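Local coordinates for protein beta-glucosidase (Saccharopolyspora erythraea D, PDB 5M6G) that probably hydrolyses terminal, non-reducing beta-D-glucosyl residues with release of beta-D-glucose, as a magnesium-binding member of glycosyl hydrolase family 3, at residues His145-Gly150 and Lys582-Trp587; Phe178-Cys183 and Thr212-Glu217; Trp190-Glu195 and Thr229-Val234. One frame throughout, in Å; residues are numbered along the deposited sequence.

Contact 1. Residues His145-Gly150 and Lys582-Trp587; sequences HNIGLG and KLPMTW
Ile147, on the first turn of helix 146-152, fills the angle between Pro584 and Met585 and illustrates how an interface between distant parts of a chain can be closed by van der Waals packing, with no hydrogen bond between the two segments. With CG1 anti to the backbone N (chi1 -178°) and the chain then running straight on, the longer branch of the isoleucine extends toward the loop. There CD1 lies 3.8 Å from SD of Met585, and CG1 stands 3.9 Å from CG of Pro584, whose ring it crosses at about a right angle. The methionine bends at chi2 (67°), which folds SD and CE back along the same isoleucine branch; CE of Met585 is 3.9 Å from CD1 of Ile147. The proline also presses CG to 3.5 Å from the carbonyl O of Ile147. Trp560 of strand 555-560 covers both Ile147 and Pro584, completing this close-set, buried half. A magnesium ion bound by Glu199, Ile596 and Asn597 lies about 4 Å from the Met585 side chain.

Toward Gly150 the fit slackens. The glycine offers only backbone, its C 4.0 Å from CB of Pro584, and is partly open to solvent; Lys582, exposed, sends its chain away from the helix to bond with Gly611 O. This hydrophobic seam joins the N-terminal, TIM-barrel-type domain to the C-terminal domain, the two-domain arrangement of family 3 glycosidases.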
loop_
_atom_site.group_PDB
_atom_site.type_symbol
_atom_site.label_atom_id
_atom_site.label_comp_id
_atom_site.label_asym_id
_atom_site.label_seq_id
_atom_site.Cartn_x
_atom_site.Cartn_y
_atom_site.Cartn_z
ATOM N N HIS A 145 -1.492 4.236 -6.929
ATOM C CA HIS A 145 -1.163 2.969 -6.296
ATOM C C HIS A 145 0.072 2.351 -6.957
ATOM O O HIS A 145 0.515 2.758 -8.042
ATOM C CB HIS A 145 -2.348 2.006 -6.349
ATOM C CG HIS A 145 -3.292 2.142 -5.190
ATOM N ND1 HIS A 145 -2.901 1.957 -3.878
ATOM C CD2 HIS A 145 -4.611 2.451 -5.149
ATOM C CE1 HIS A 145 -3.942 2.127 -3.081
ATOM N NE2 HIS A 145 -4.992 2.438 -3.828
ATOM N N ASN A 146 0.622 1.346 -6.272
ATOM C CA ASN A 146 1.928 0.795 -6.630
ATOM C C ASN A 146 1.999 0.318 -8.082
ATOM O O ASN A 146 3.038 0.476 -8.732
ATOM C CB ASN A 146 2.285 -0.355 -5.681
ATOM C CG ASN A 146 2.795 0.142 -4.342
ATOM O OD1 ASN A 146 3.033 1.331 -4.175
ATOM N ND2 ASN A 146 2.984 -0.772 -3.388
ATOM N N ILE A 147 0.931 -0.287 -8.606
ATOM C CA ILE A 147 1.031 -0.843 -9.957
ATOM C C ILE A 147 1.353 0.262 -10.962
ATOM O O ILE A 147 2.249 0.112 -11.800
ATOM C CB ILE A 147 -0.242 -1.636 -10.330
ATOM C CG1 ILE A 147 -0.101 -2.261 -11.724
ATOM C CG2 ILE A 147 -1.508 -0.760 -10.281
ATOM C CD1 ILE A 147 -1.249 -3.183 -12.106
ATOM N N GLY A 148 0.680 1.416 -10.849
ATOM C CA GLY A 148 1.019 2.543 -11.708
ATOM C C GLY A 148 2.409 3.087 -11.440
ATOM O O GLY A 148 3.128 3.462 -12.370
ATOM N N LEU A 149 2.814 3.132 -10.162
ATOM C CA LEU A 149 4.185 3.519 -9.844
ATOM C C LEU A 149 5.191 2.578 -10.502
ATOM O O LEU A 149 6.229 3.024 -11.002
ATOM C CB LEU A 149 4.384 3.560 -8.328
ATOM C CG LEU A 149 3.517 4.607 -7.602
ATOM C CD1 LEU A 149 3.904 4.714 -6.098
ATOM C CD2 LEU A 149 3.575 6.006 -8.285
ATOM N N GLY A 150 4.903 1.273 -10.513
ATOM C CA GLY A 150 5.782 0.346 -11.215
ATOM C C GLY A 150 5.834 0.641 -12.700
ATOM O O GLY A 150 6.890 0.546 -13.330
ATOM N N LYS A 582 5.534 2.015 -19.003
ATOM C CA LYS A 582 5.591 0.695 -19.616
ATOM C C LYS A 582 4.828 -0.284 -18.736
ATOM O O LYS A 582 4.727 -0.092 -17.521
ATOM C CB LYS A 582 7.038 0.204 -19.797
ATOM C CG LYS A 582 7.977 1.200 -20.457
ATOM C CD LYS A 582 7.578 1.458 -21.905
ATOM C CE LYS A 582 8.571 2.387 -22.600
ATOM N NZ LYS A 582 8.327 2.482 -24.073
ATOM N N LEU A 583 4.291 -1.331 -19.352
ATOM C CA LEU A 583 3.510 -2.311 -18.608
ATOM C C LEU A 583 4.338 -2.998 -17.529
ATOM O O LEU A 583 5.381 -3.598 -17.838
ATOM C CB LEU A 583 2.930 -3.368 -19.538
ATOM C CG LEU A 583 1.704 -2.962 -20.357
ATOM C CD1 LEU A 583 1.075 -4.202 -20.997
ATOM C CD2 LEU A 583 0.683 -2.224 -19.497
ATOM N N PRO A 584 3.908 -2.949 -16.266
ATOM C CA PRO A 584 4.563 -3.724 -15.208
ATOM C C PRO A 584 4.009 -5.131 -15.035
ATOM O O PRO A 584 4.607 -5.927 -14.299
ATOM C CB PRO A 584 4.277 -2.871 -13.961
ATOM C CG PRO A 584 2.907 -2.304 -14.249
ATOM C CD PRO A 584 2.915 -1.992 -15.731
ATOM N N MET A 585 2.862 -5.436 -15.645
ATOM C CA MET A 585 2.306 -6.783 -15.701
ATOM C C MET A 585 2.068 -7.135 -17.162
ATOM O O MET A 585 1.766 -6.261 -17.979
ATOM C CB MET A 585 0.967 -6.921 -14.931
ATOM C CG MET A 585 1.046 -7.079 -13.399
ATOM S SD MET A 585 1.663 -5.592 -12.606
ATOM C CE MET A 585 1.284 -5.835 -10.858
ATOM N N THR A 586 2.203 -8.419 -17.482
ATOM C CA THR A 586 1.848 -8.909 -18.808
ATOM C C THR A 586 0.330 -8.869 -18.987
ATOM O O THR A 586 -0.422 -9.276 -18.098
ATOM C CB THR A 586 2.379 -10.335 -18.983
ATOM O OG1 THR A 586 3.813 -10.324 -18.939
ATOM C CG2 THR A 586 1.939 -10.916 -20.300
ATOM N N TRP A 587 -0.132 -8.384 -20.136
ATOM C CA TRP A 587 -1.558 -8.152 -20.359
ATOM C C TRP A 587 -2.168 -9.317 -21.137
ATOM O O TRP A 587 -1.777 -9.574 -22.281
ATOM C CB TRP A 587 -1.781 -6.836 -21.102
ATOM C CG TRP A 587 -3.177 -6.309 -20.988
ATOM C CD1 TRP A 587 -4.327 -6.918 -21.415
ATOM C CD2 TRP A 587 -3.574 -5.051 -20.419
ATOM N NE1 TRP A 587 -5.419 -6.112 -21.140
ATOM C CE2 TRP A 587 -4.980 -4.964 -20.527
ATOM C CE3 TRP A 587 -2.876 -3.992 -19.825
ATOM C CZ2 TRP A 587 -5.699 -3.867 -20.057
ATOM C CZ3 TRP A 587 -3.600 -2.895 -19.361
ATOM C CH2 TRP A 587 -4.990 -2.843 -19.483
#

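Contact 2. Residues Phe178-Cys183 and Thr212-Glu217; sequences FAPCVC and TGLQGE. With SOR (sorbitol), chain L.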
loop_
_atom_site.group_PDB
_atom_site.type_symbol
_atom_site.label_atom_id
_atom_site.label_comp_id
_atom_site.label_asym_id
_atom_site.label_seq_id
_atom_site.Cartn_x
_atom_site.Cartn_y
_atom_site.Cartn_z
ATOM N N PHE A 178 2.654 0.866 7.163
ATOM C CA PHE A 178 2.674 -0.509 6.663
ATOM C C PHE A 178 2.823 -0.457 5.142
ATOM O O PHE A 178 1.911 -0.766 4.377
ATOM C CB PHE A 178 1.418 -1.248 7.105
ATOM C CG PHE A 178 1.169 -1.188 8.610
ATOM C CD1 PHE A 178 2.195 -1.432 9.510
ATOM C CD2 PHE A 178 -0.091 -0.881 9.110
ATOM C CE1 PHE A 178 1.965 -1.377 10.891
ATOM C CE2 PHE A 178 -0.331 -0.824 10.477
ATOM C CZ PHE A 178 0.700 -1.068 11.375
ATOM N N ALA A 179 4.009 -0.030 4.717
ATOM C CA ALA A 179 4.327 0.212 3.314
ATOM C C ALA A 179 5.846 0.202 3.161
ATOM O O ALA A 179 6.560 0.647 4.068
ATOM C CB ALA A 179 3.739 1.564 2.839
ATOM N N PRO A 180 6.353 -0.253 2.006
ATOM C CA PRO A 180 5.620 -0.685 0.802
ATOM C C PRO A 180 5.271 -2.173 0.724
ATOM O O PRO A 180 5.999 -3.015 1.268
ATOM C CB PRO A 180 6.599 -0.344 -0.320
ATOM C CG PRO A 180 7.945 -0.626 0.298
ATOM C CD PRO A 180 7.792 -0.083 1.731
ATOM N N CYS A 181 4.173 -2.494 0.043
ATOM C CA CYS A 181 3.986 -3.858 -0.446
ATOM C C CYS A 181 5.068 -4.153 -1.477
ATOM O O CYS A 181 5.098 -3.525 -2.542
ATOM C CB CYS A 181 2.596 -4.056 -1.078
ATOM S SG CYS A 181 1.975 -5.817 -1.219
ATOM N N VAL A 182 5.978 -5.075 -1.154
ATOM C CA VAL A 182 6.970 -5.571 -2.095
ATOM C C VAL A 182 6.512 -6.886 -2.718
ATOM O O VAL A 182 7.300 -7.590 -3.362
ATOM C CB VAL A 182 8.351 -5.693 -1.429
ATOM C CG1 VAL A 182 8.760 -4.337 -0.819
ATOM C CG2 VAL A 182 8.360 -6.797 -0.363
ATOM N N CYS A 183 5.240 -7.228 -2.519
ATOM C CA CYS A 183 4.565 -8.320 -3.202
ATOM C C CYS A 183 4.830 -8.287 -4.700
ATOM O O CYS A 183 4.753 -7.231 -5.333
ATOM C CB CYS A 183 3.058 -8.214 -2.925
ATOM S SG CYS A 183 2.271 -6.513 -3.149
ATOM N N THR A 212 13.643 3.962 1.318
ATOM C CA THR A 212 14.614 5.024 1.540
ATOM C C THR A 212 13.928 6.377 1.642
ATOM O O THR A 212 14.339 7.230 2.440
ATOM C CB THR A 212 15.643 5.016 0.412
ATOM O OG1 THR A 212 16.225 3.707 0.323
ATOM C CG2 THR A 212 16.725 6.056 0.658
ATOM N N GLY A 213 12.869 6.587 0.860
ATOM C CA GLY A 213 12.137 7.841 0.954
ATOM C C GLY A 213 11.416 7.984 2.283
ATOM O O GLY A 213 11.496 9.026 2.940
ATOM N N LEU A 214 10.711 6.930 2.699
ATOM C CA LEU A 214 9.961 6.971 3.949
ATOM C C LEU A 214 10.889 7.169 5.141
ATOM O O LEU A 214 10.630 8.005 6.015
ATOM C CB LEU A 214 9.154 5.677 4.105
ATOM C CG LEU A 214 7.871 5.517 3.280
ATOM C CD1 LEU A 214 7.463 4.053 3.210
ATOM C CD2 LEU A 214 6.760 6.348 3.915
ATOM N N GLN A 215 11.982 6.402 5.191
ATOM C CA GLN A 215 12.825 6.358 6.380
ATOM C C GLN A 215 13.944 7.384 6.364
ATOM O O GLN A 215 14.421 7.783 7.434
ATOM C CB GLN A 215 13.445 4.963 6.546
ATOM C CG GLN A 215 12.425 3.872 6.658
ATOM C CD GLN A 215 12.996 2.569 7.192
ATOM O OE1 GLN A 215 12.258 1.730 7.710
ATOM N NE2 GLN A 215 14.309 2.386 7.058
ATOM N N GLY A 216 14.374 7.819 5.187
ATOM C CA GLY A 216 15.676 8.428 5.043
ATOM C C GLY A 216 16.746 7.353 5.055
ATOM O O GLY A 216 16.483 6.167 5.254
ATOM N N GLU A 217 17.989 7.779 4.824
ATOM C CA GLU A 217 19.097 6.826 4.833
ATOM C C GLU A 217 19.212 6.126 6.182
ATOM O O GLU A 217 19.472 4.921 6.251
ATOM C CB GLU A 217 20.401 7.545 4.504
ATOM C CG GLU A 217 21.599 6.631 4.417
ATOM C CD GLU A 217 22.896 7.403 4.382
ATOM O OE1 GLU A 217 23.949 6.779 4.139
ATOM O OE2 GLU A 217 22.858 8.638 4.600
HETATM C C1 SOR L . -1.926 -5.310 5.232
HETATM C C2 SOR L . -2.437 -4.143 6.059
HETATM C C3 SOR L . -3.543 -4.642 6.985
HETATM C C4 SOR L . -4.333 -3.477 7.575
HETATM C C5 SOR L . -5.739 -3.877 8.031
HETATM C C6 SOR L . -6.546 -2.602 8.255
HETATM O O1 SOR L . -1.336 -4.852 4.040
HETATM O O2 SOR L . -1.374 -3.592 6.816
HETATM O O3 SOR L . -2.951 -5.386 8.018
HETATM O O4 SOR L . -3.623 -2.921 8.663
HETATM O O5 SOR L . -6.390 -4.714 7.083
HETATM O O6 SOR L . -7.928 -2.890 8.284
#
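Leu214 alone spans the gap to Ala179 and Pro180, an economical case of a helix touching a neighbouring loop through a single branched side chain. Along residues 212-217 the approach begins at Thr212, on the last turn of helix 209-215, whose hydroxyl bonds to Arg269 rather than to the loop. Gly213 follows, and Leu214 then points toward the loop. Its CG is anti to the carbonyl carbon (chi1 -77°), an orientation that brings CD1 to 3.6 Å from O of Ala179. The same methyl is 4.5 Å from CB of Ala179 and 4.4 Å from CD of Pro180, so it meets chiefly backbone, at a point where a cis peptide precedes the proline.

In the TIM-barrel-type domain of this family, helix 209-215 lies outside the strands and leads on to strand 229-233, while residues 178-183 follow strand 176-177; the leucine thus packs a peripheral helix against the loop. Beyond the proline, a 2.1 Å disulfide between SG of Cys181 and SG of Cys183 closes a tight bend. At the other end Phe178 borders the sorbitol pocket, its CB 3.7 Å from O2 of the sorbitol.

Next in order, Gln215 turns its amide to the backbone of Ala228, Gly270 and Gly272. Gly216 leaves the helix with positive phi (77°), where a side chain would jam against the preceding carbonyl O, and Glu217 is exposed at the surface.

Contact 3. Residues Trp190-Glu195 and Thr229-Val234; sequences WGRTYE and TAKHYV. With SOR (sorbitol), chain L.
Arg192 meets His232 beside the sorbitol, showing how one long side chain can serve several partners along its length. At its root, CB rests over the centre of the Trp190 ring, 3.4 Å above the plane. The chain continues through CG and CD and bends at chi3 (72°), turning the guanidinium back toward Glu195. NE gives a bond of 2.8 Å to OE2 of Glu195, in the guanidinium plane but from above the carboxylate plane; NH2 adds a second to the same oxygen, and this side-on salt bridge fixes the rotation of the guanidinium.

This site belongs to the glucosidase pocket at the carboxyl ends of the barrel strands, where strand 229-233 supplies the Lys-His pair familiar in family 3, joined here by a cis peptide. Over one face of the guanidinium sits CE1 of His232, 3.3 Å from NH1, the two planes 49° apart. At the tip, NH2 donates to O1 of the sorbitol at 2.8 Å (N-H...O 142°). The same hydroxyl oxygen lies 2.6 Å from NE2 of His232 and 2.6 Å from NZ of Lys231, both hydrogen-bonded to it. An alanine in place of the arginine removes both its donors to OE2 of Glu195, which would probably leave that oxygen mainly to Trp448, the carboxylate freer to turn and sorbitol O1 with one grip fewer. A water bridges OE1 of Glu195 to NZ of Lys231.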
loop_
_atom_site.group_PDB
_atom_site.type_symbol
_atom_site.label_atom_id
_atom_site.label_comp_id
_atom_site.label_asym_id
_atom_site.label_seq_id
_atom_site.Cartn_x
_atom_site.Cartn_y
_atom_site.Cartn_z
ATOM N N TRP A 190 -5.880 -11.613 -8.257
ATOM C CA TRP A 190 -5.667 -11.196 -6.876
ATOM C C TRP A 190 -6.200 -9.790 -6.626
ATOM O O TRP A 190 -5.925 -8.863 -7.388
ATOM C CB TRP A 190 -4.177 -11.242 -6.564
ATOM C CG TRP A 190 -3.833 -11.105 -5.113
ATOM C CD1 TRP A 190 -4.593 -11.492 -4.038
ATOM C CD2 TRP A 190 -2.614 -10.579 -4.574
ATOM N NE1 TRP A 190 -3.918 -11.235 -2.865
ATOM C CE2 TRP A 190 -2.700 -10.678 -3.164
ATOM C CE3 TRP A 190 -1.453 -10.036 -5.145
ATOM C CZ2 TRP A 190 -1.673 -10.248 -2.318
ATOM C CZ3 TRP A 190 -0.430 -9.603 -4.294
ATOM C CH2 TRP A 190 -0.550 -9.718 -2.900
ATOM N N GLY A 191 -6.942 -9.633 -5.531
ATOM C CA GLY A 191 -7.464 -8.334 -5.160
ATOM C C GLY A 191 -6.419 -7.322 -4.730
ATOM O O GLY A 191 -6.767 -6.153 -4.535
ATOM N N ARG A 192 -5.161 -7.732 -4.568
ATOM C CA ARG A 192 -4.101 -6.798 -4.209
ATOM C C ARG A 192 -3.090 -6.611 -5.335
ATOM O O ARG A 192 -1.991 -6.091 -5.101
ATOM C CB ARG A 192 -3.402 -7.257 -2.924
ATOM C CG ARG A 192 -4.370 -7.759 -1.873
ATOM C CD ARG A 192 -3.710 -7.852 -0.497
ATOM N NE ARG A 192 -3.473 -6.539 0.090
ATOM C CZ ARG A 192 -3.198 -6.343 1.381
ATOM N NH1 ARG A 192 -3.129 -7.384 2.206
ATOM N NH2 ARG A 192 -2.998 -5.114 1.851
ATOM N N THR A 193 -3.441 -7.024 -6.558
ATOM C CA THR A 193 -2.544 -6.814 -7.687
ATOM C C THR A 193 -2.117 -5.351 -7.790
ATOM O O THR A 193 -0.966 -5.056 -8.130
ATOM C CB THR A 193 -3.223 -7.273 -8.982
ATOM O OG1 THR A 193 -3.459 -8.686 -8.914
ATOM C CG2 THR A 193 -2.352 -6.964 -10.204
ATOM N N TYR A 194 -3.023 -4.419 -7.479
ATOM C CA TYR A 194 -2.679 -3.007 -7.620
ATOM C C TYR A 194 -1.709 -2.541 -6.551
ATOM O O TYR A 194 -1.078 -1.492 -6.718
ATOM C CB TYR A 194 -3.930 -2.125 -7.594
ATOM C CG TYR A 194 -4.662 -1.988 -6.260
ATOM C CD1 TYR A 194 -4.239 -1.080 -5.279
ATOM C CD2 TYR A 194 -5.805 -2.721 -6.011
ATOM C CE1 TYR A 194 -4.939 -0.944 -4.078
ATOM C CE2 TYR A 194 -6.499 -2.596 -4.825
ATOM C CZ TYR A 194 -6.067 -1.704 -3.866
ATOM O OH TYR A 194 -6.783 -1.590 -2.700
ATOM N N GLU A 195 -1.582 -3.281 -5.452
ATOM C CA GLU A 195 -0.595 -2.919 -4.447
ATOM C C GLU A 195 0.801 -3.406 -4.800
ATOM O O GLU A 195 1.743 -3.145 -4.049
ATOM C CB GLU A 195 -1.019 -3.474 -3.089
ATOM C CG GLU A 195 -2.411 -3.012 -2.695
ATOM C CD GLU A 195 -2.685 -3.214 -1.225
ATOM O OE1 GLU A 195 -1.947 -2.631 -0.403
ATOM O OE2 GLU A 195 -3.639 -3.952 -0.901
ATOM N N THR A 229 7.683 -0.630 6.187
ATOM C CA THR A 229 7.364 -2.039 6.411
ATOM C C THR A 229 7.398 -2.770 5.074
ATOM O O THR A 229 6.543 -2.533 4.218
ATOM C CB THR A 229 5.984 -2.200 7.051
ATOM O OG1 THR A 229 5.843 -1.295 8.160
ATOM C CG2 THR A 229 5.793 -3.626 7.535
ATOM N N ALA A 230 8.354 -3.673 4.892
ATOM C CA ALA A 230 8.301 -4.556 3.731
ATOM C C ALA A 230 7.237 -5.619 3.985
ATOM O O ALA A 230 7.305 -6.343 4.985
ATOM C CB ALA A 230 9.665 -5.186 3.458
ATOM N N LYS A 231 6.243 -5.703 3.099
ATOM C CA LYS A 231 5.147 -6.664 3.259
ATOM C C LYS A 231 4.725 -7.254 1.902
ATOM O O LYS A 231 5.004 -6.662 0.861
ATOM C CB LYS A 231 3.942 -5.996 3.941
ATOM C CG LYS A 231 3.183 -4.993 3.073
ATOM C CD LYS A 231 2.135 -4.214 3.895
ATOM C CE LYS A 231 1.174 -3.427 2.966
ATOM N NZ LYS A 231 0.105 -2.728 3.754
ATOM N N HIS A 232 4.058 -8.407 1.888
ATOM C CA HIS A 232 3.883 -9.290 3.033
ATOM C C HIS A 232 4.792 -10.512 2.851
ATOM O O HIS A 232 4.759 -11.181 1.814
ATOM C CB HIS A 232 2.429 -9.737 3.171
ATOM C CG HIS A 232 1.435 -8.619 3.084
ATOM N ND1 HIS A 232 1.026 -8.076 1.883
ATOM C CD2 HIS A 232 0.757 -7.951 4.049
ATOM C CE1 HIS A 232 0.147 -7.115 2.112
ATOM N NE2 HIS A 232 -0.038 -7.023 3.417
ATOM N N TYR A 233 5.593 -10.795 3.873
ATOM C CA TYR A 233 6.596 -11.853 3.840
ATOM C C TYR A 233 5.979 -13.234 4.059
ATOM O O TYR A 233 5.395 -13.459 5.115
ATOM C CB TYR A 233 7.654 -11.572 4.933
ATOM C CG TYR A 233 8.810 -12.543 4.911
ATOM C CD1 TYR A 233 9.916 -12.306 4.108
ATOM C CD2 TYR A 233 8.783 -13.709 5.669
ATOM C CE1 TYR A 233 10.974 -13.210 4.053
ATOM C CE2 TYR A 233 9.840 -14.629 5.618
ATOM C CZ TYR A 233 10.931 -14.361 4.811
ATOM O OH TYR A 233 11.996 -15.227 4.735
ATOM N N VAL A 234 6.081 -14.168 3.102
ATOM C CA VAL A 234 6.639 -13.965 1.765
ATOM C C VAL A 234 5.826 -14.828 0.805
ATOM O O VAL A 234 5.327 -15.889 1.186
ATOM C CB VAL A 234 8.162 -14.303 1.697
ATOM C CG1 VAL A 234 8.442 -15.715 2.218
ATOM C CG2 VAL A 234 8.718 -14.119 0.274
HETATM C C1 SOR L . -1.926 -5.310 5.232
HETATM C C2 SOR L . -2.437 -4.143 6.059
HETATM C C3 SOR L . -3.543 -4.642 6.985
HETATM C C4 SOR L . -4.333 -3.477 7.575
HETATM C C5 SOR L . -5.739 -3.877 8.031
HETATM C C6 SOR L . -6.546 -2.602 8.255
HETATM O O1 SOR L . -1.336 -4.852 4.040
HETATM O O2 SOR L . -1.374 -3.592 6.816
HETATM O O3 SOR L . -2.951 -5.386 8.018
HETATM O O4 SOR L . -3.623 -2.921 8.663
HETATM O O5 SOR L . -6.390 -4.714 7.083
HETATM O O6 SOR L . -7.928 -2.890 8.284
HETATM O O HOH W 1 -1.940 -2.217 2.086
#

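In the fold
The three contacts form a chain from the sugar pocket to the domain boundary. Contacts 2 and 3, centres about 13 Å apart, share the loop after strand 176-177 and both touch the sorbitol: Ala179 O accepts from Thr229 N (2.7 Å), Val182 N gives to Lys231 O (2.7 Å), and Phe178 O accepts a hydrogen bond from NZ of Lys231. Contact 1 lies about 14 Å from contact 3, centre to centre, and is tied to it through Asn146 ND2 to Glu195 O (2.8 Å) and Ile147 N to Tyr194 O (3.0 Å). The helix that meets the C-terminal domain in contact 1 thus lies against the segment carrying Arg192, whose ligand also bonds Asp129 and Asp310.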